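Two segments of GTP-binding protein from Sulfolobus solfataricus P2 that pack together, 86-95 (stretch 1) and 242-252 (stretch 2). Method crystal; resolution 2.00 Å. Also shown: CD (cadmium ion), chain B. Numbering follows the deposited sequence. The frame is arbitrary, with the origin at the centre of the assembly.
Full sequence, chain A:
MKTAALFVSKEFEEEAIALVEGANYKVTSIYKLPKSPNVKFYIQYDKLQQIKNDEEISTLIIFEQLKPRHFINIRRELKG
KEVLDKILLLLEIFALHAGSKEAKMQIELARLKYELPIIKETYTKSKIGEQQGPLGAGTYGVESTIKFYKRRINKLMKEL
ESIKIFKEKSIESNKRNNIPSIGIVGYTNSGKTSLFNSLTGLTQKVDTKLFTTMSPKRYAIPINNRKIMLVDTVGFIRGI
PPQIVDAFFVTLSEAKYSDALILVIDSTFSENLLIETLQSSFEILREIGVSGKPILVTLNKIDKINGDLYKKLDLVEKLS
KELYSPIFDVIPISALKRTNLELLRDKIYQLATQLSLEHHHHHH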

# COMPACT_ATOMS: atom_id res chain seq x y z
N LYS A 86 -3.78 -10.86 -7.84
CA LYS A 86 -3.96 -9.48 -7.37
C LYS A 86 -4.47 -9.43 -5.92
O LYS A 86 -4.05 -8.56 -5.15
CB LYS A 86 -5.06 -8.76 -8.19
CG LYS A 86 -5.30 -7.32 -7.66
CD LYS A 86 -6.31 -6.64 -8.65
CE LYS A 86 -6.76 -5.29 -8.09
NZ LYS A 86 -8.18 -4.83 -8.60
N ILE A 87 -5.31 -10.38 -5.57
CA ILE A 87 -5.82 -10.52 -4.19
C ILE A 87 -4.69 -10.86 -3.22
O ILE A 87 -4.57 -10.21 -2.23
CB ILE A 87 -7.03 -11.48 -4.10
CG1 ILE A 87 -8.18 -10.83 -4.90
CG2 ILE A 87 -7.36 -11.87 -2.66
CD1 ILE A 87 -9.45 -11.16 -4.51
N LEU A 88 -3.95 -11.90 -3.49
CA LEU A 88 -2.87 -12.31 -2.59
C LEU A 88 -1.77 -11.22 -2.53
O LEU A 88 -1.17 -11.02 -1.46
CB LEU A 88 -2.30 -13.67 -3.05
CG LEU A 88 -3.22 -14.91 -2.85
CD1 LEU A 88 -2.40 -16.19 -3.23
CD2 LEU A 88 -3.77 -14.96 -1.44
N LEU A 89 -1.53 -10.49 -3.61
CA LEU A 89 -0.55 -9.41 -3.58
C LEU A 89 -1.00 -8.33 -2.60
O LEU A 89 -0.21 -7.76 -1.81
CB LEU A 89 -0.30 -8.82 -5.02
CG LEU A 89 0.52 -7.48 -5.09
CD1 LEU A 89 1.95 -7.76 -4.73
CD2 LEU A 89 0.48 -6.69 -6.47
N LEU A 90 -2.25 -7.90 -2.72
CA LEU A 90 -2.68 -6.78 -1.82
C LEU A 90 -2.71 -7.30 -0.39
O LEU A 90 -2.41 -6.52 0.53
CB LEU A 90 -4.12 -6.27 -2.18
CG LEU A 90 -4.19 -5.64 -3.56
CD1 LEU A 90 -5.63 -5.32 -4.12
CD2 LEU A 90 -3.32 -4.45 -3.68
N LEU A 91 -3.11 -8.58 -0.17
CA LEU A 91 -3.08 -9.10 1.21
C LEU A 91 -1.61 -9.12 1.76
O LEU A 91 -1.37 -8.85 2.95
CB LEU A 91 -3.73 -10.54 1.34
CG LEU A 91 -5.29 -10.45 1.19
CD1 LEU A 91 -5.77 -11.87 0.93
CD2 LEU A 91 -5.81 -9.78 2.51
N GLU A 92 -0.65 -9.45 0.88
CA GLU A 92 0.81 -9.30 1.29
C GLU A 92 1.20 -7.86 1.72
O GLU A 92 1.83 -7.69 2.77
CB GLU A 92 1.74 -9.83 0.13
CG GLU A 92 3.23 -9.79 0.57
CD GLU A 92 3.53 -11.05 1.44
OE1 GLU A 92 2.62 -11.96 1.44
OE2 GLU A 92 4.66 -11.18 2.04
N ILE A 93 0.77 -6.83 0.94
CA ILE A 93 0.99 -5.40 1.29
C ILE A 93 0.40 -5.14 2.68
O ILE A 93 1.04 -4.57 3.56
CB ILE A 93 0.31 -4.48 0.23
CG1 ILE A 93 1.02 -4.69 -1.11
CG2 ILE A 93 0.29 -3.00 0.74
CD1 ILE A 93 0.31 -3.99 -2.26
N PHE A 94 -0.78 -5.65 2.89
CA PHE A 94 -1.47 -5.39 4.20
C PHE A 94 -0.69 -6.05 5.33
O PHE A 94 -0.45 -5.41 6.37
CB PHE A 94 -2.94 -5.84 4.19
CG PHE A 94 -3.82 -5.25 3.06
CD1 PHE A 94 -3.48 -4.11 2.38
CD2 PHE A 94 -5.10 -5.83 2.85
CE1 PHE A 94 -4.28 -3.62 1.33
CE2 PHE A 94 -5.98 -5.33 1.79
CZ PHE A 94 -5.56 -4.24 1.05
N ALA A 95 -0.29 -7.30 5.13
CA ALA A 95 0.43 -8.07 6.13
C ALA A 95 1.74 -7.32 6.51
O ALA A 95 2.17 -7.36 7.64
CB ALA A 95 0.74 -9.48 5.55
N PRO A 242 -13.57 -6.64 -3.34
CA PRO A 242 -14.50 -6.70 -2.20
C PRO A 242 -14.12 -7.67 -1.14
O PRO A 242 -14.41 -7.45 -0.01
CB PRO A 242 -15.85 -7.17 -2.86
CG PRO A 242 -15.46 -7.75 -4.15
CD PRO A 242 -14.22 -6.96 -4.63
N GLN A 243 -13.53 -8.80 -1.50
CA GLN A 243 -13.10 -9.88 -0.54
C GLN A 243 -12.14 -9.34 0.53
O GLN A 243 -12.04 -9.97 1.61
CB GLN A 243 -12.17 -10.99 -1.24
CG GLN A 243 -12.75 -11.85 -2.30
CD GLN A 243 -12.67 -11.27 -3.72
OE1 GLN A 243 -12.89 -10.04 -3.98
NE2 GLN A 243 -12.41 -12.16 -4.67
N ILE A 244 -11.37 -8.29 0.19
CA ILE A 244 -10.29 -7.85 1.12
C ILE A 244 -10.54 -6.46 1.69
O ILE A 244 -9.67 -5.86 2.26
CB ILE A 244 -8.83 -7.98 0.51
CG1 ILE A 244 -8.65 -7.08 -0.72
CG2 ILE A 244 -8.66 -9.46 0.08
CD1 ILE A 244 -7.22 -7.12 -1.34
N VAL A 245 -11.77 -5.96 1.50
CA VAL A 245 -12.06 -4.57 1.94
C VAL A 245 -11.98 -4.53 3.41
O VAL A 245 -11.44 -3.56 3.92
CB VAL A 245 -13.46 -4.13 1.44
CG1 VAL A 245 -14.02 -2.95 2.32
CG2 VAL A 245 -13.37 -3.71 0.03
N ASP A 246 -12.44 -5.53 4.18
CA ASP A 246 -12.27 -5.37 5.60
C ASP A 246 -10.81 -5.45 6.09
O ASP A 246 -10.44 -4.74 7.02
CB ASP A 246 -12.92 -6.45 6.46
CG ASP A 246 -14.49 -6.34 6.48
OD1 ASP A 246 -15.07 -5.30 6.11
OD2 ASP A 246 -15.06 -7.34 6.87
N ALA A 247 -10.04 -6.40 5.53
CA ALA A 247 -8.64 -6.40 5.89
C ALA A 247 -7.99 -5.04 5.58
O ALA A 247 -7.11 -4.60 6.35
CB ALA A 247 -7.91 -7.52 5.16
N PHE A 248 -8.37 -4.42 4.45
CA PHE A 248 -7.76 -3.12 4.06
C PHE A 248 -8.09 -2.06 5.09
O PHE A 248 -7.21 -1.40 5.68
CB PHE A 248 -8.28 -2.64 2.65
CG PHE A 248 -7.90 -1.25 2.35
CD1 PHE A 248 -6.55 -0.87 2.22
CD2 PHE A 248 -8.93 -0.25 2.25
CE1 PHE A 248 -6.17 0.50 2.02
CE2 PHE A 248 -8.57 1.10 2.04
CZ PHE A 248 -7.19 1.46 1.87
N PHE A 249 -9.40 -1.87 5.32
CA PHE A 249 -9.80 -0.84 6.29
C PHE A 249 -9.26 -1.02 7.69
O PHE A 249 -8.85 -0.06 8.37
CB PHE A 249 -11.33 -0.62 6.27
CG PHE A 249 -11.73 0.21 5.16
CD1 PHE A 249 -11.34 1.55 5.13
CD2 PHE A 249 -12.42 -0.33 4.05
CE1 PHE A 249 -11.65 2.38 4.04
CE2 PHE A 249 -12.74 0.48 2.96
CZ PHE A 249 -12.37 1.86 2.95
N VAL A 250 -9.25 -2.21 8.15
CA VAL A 250 -8.72 -2.42 9.50
C VAL A 250 -7.23 -2.13 9.58
O VAL A 250 -6.70 -1.55 10.54
CB VAL A 250 -9.02 -3.89 9.96
CG1 VAL A 250 -8.51 -4.10 11.34
CG2 VAL A 250 -10.55 -4.15 10.05
N THR A 251 -6.48 -2.57 8.59
CA THR A 251 -5.05 -2.21 8.51
C THR A 251 -4.87 -0.66 8.41
O THR A 251 -3.98 -0.10 9.05
CB THR A 251 -4.39 -2.89 7.23
OG1 THR A 251 -4.55 -4.28 7.37
CG2 THR A 251 -2.83 -2.56 7.09
N LEU A 252 -5.61 -0.02 7.52
CA LEU A 252 -5.47 1.40 7.33
C LEU A 252 -5.88 2.14 8.61
O LEU A 252 -5.24 3.18 8.98
CB LEU A 252 -6.36 1.86 6.11
CG LEU A 252 -6.37 3.40 5.84
CD1 LEU A 252 -4.93 3.98 5.45
CD2 LEU A 252 -7.48 3.76 4.78
CD CD B . 4.26 -13.28 2.66
O HOH W 1 2.67 -14.88 1.61
O HOH W 2 5.46 -13.72 0.38

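Residues 86-95 form one helix and residues 245-252 another, reached through a short 3-10 segment at 242-243 with Ile-244 as N-cap. The helices run in nearly the same direction, 21° apart, with a closest axial approach of 10.1 Å. No hydrogen bond crosses between them; within each helix, backbone bonds such as Phe-94 N to Leu-90 O (3.0 Å) and Phe-248 N to Ile-244 O (2.9 Å) run along the chain, and the contact rests on apolar packing.

Ile-244 is the hub. Its branched side chain spreads over several neighbors: CD1 lies 3.3 Å from Leu-90 CB, a tight contact, while CG2 lies 3.7 Å from Leu-91 CG and 3.9 Å from Ile-87 CG2. Ile-87 also reaches Gln-243, with Ile-87 CD1 3.1 Å from Gln-243 NE2, a close approach with no polar partner on the isoleucine.

Further along, Ala-247, Phe-248 and Thr-251 line the contact. Ala-247 carries only a methyl, and Ala-247 CB fits 4.0 Å from Phe-94 CD2 and 4.1 Å from Leu-91 CD2. Phe-94, the most extensively covered residue of its helix, presents a ring face to Phe-248 CA, 4.0 Å from the ring centroid, in a CH-pi contact; the two phenyl rings meet obliquely, their planes at 43°. The hydroxyl of Thr-251 donates to Ala-247 O (OG1 to O, 2.8 Å), which lets a polar residue sit in this buried place; Thr-251 OG1 still lies 3.9 Å from Phe-94 CB, and Thr-251 CG2 lies 3.8 Å from Phe-94 O.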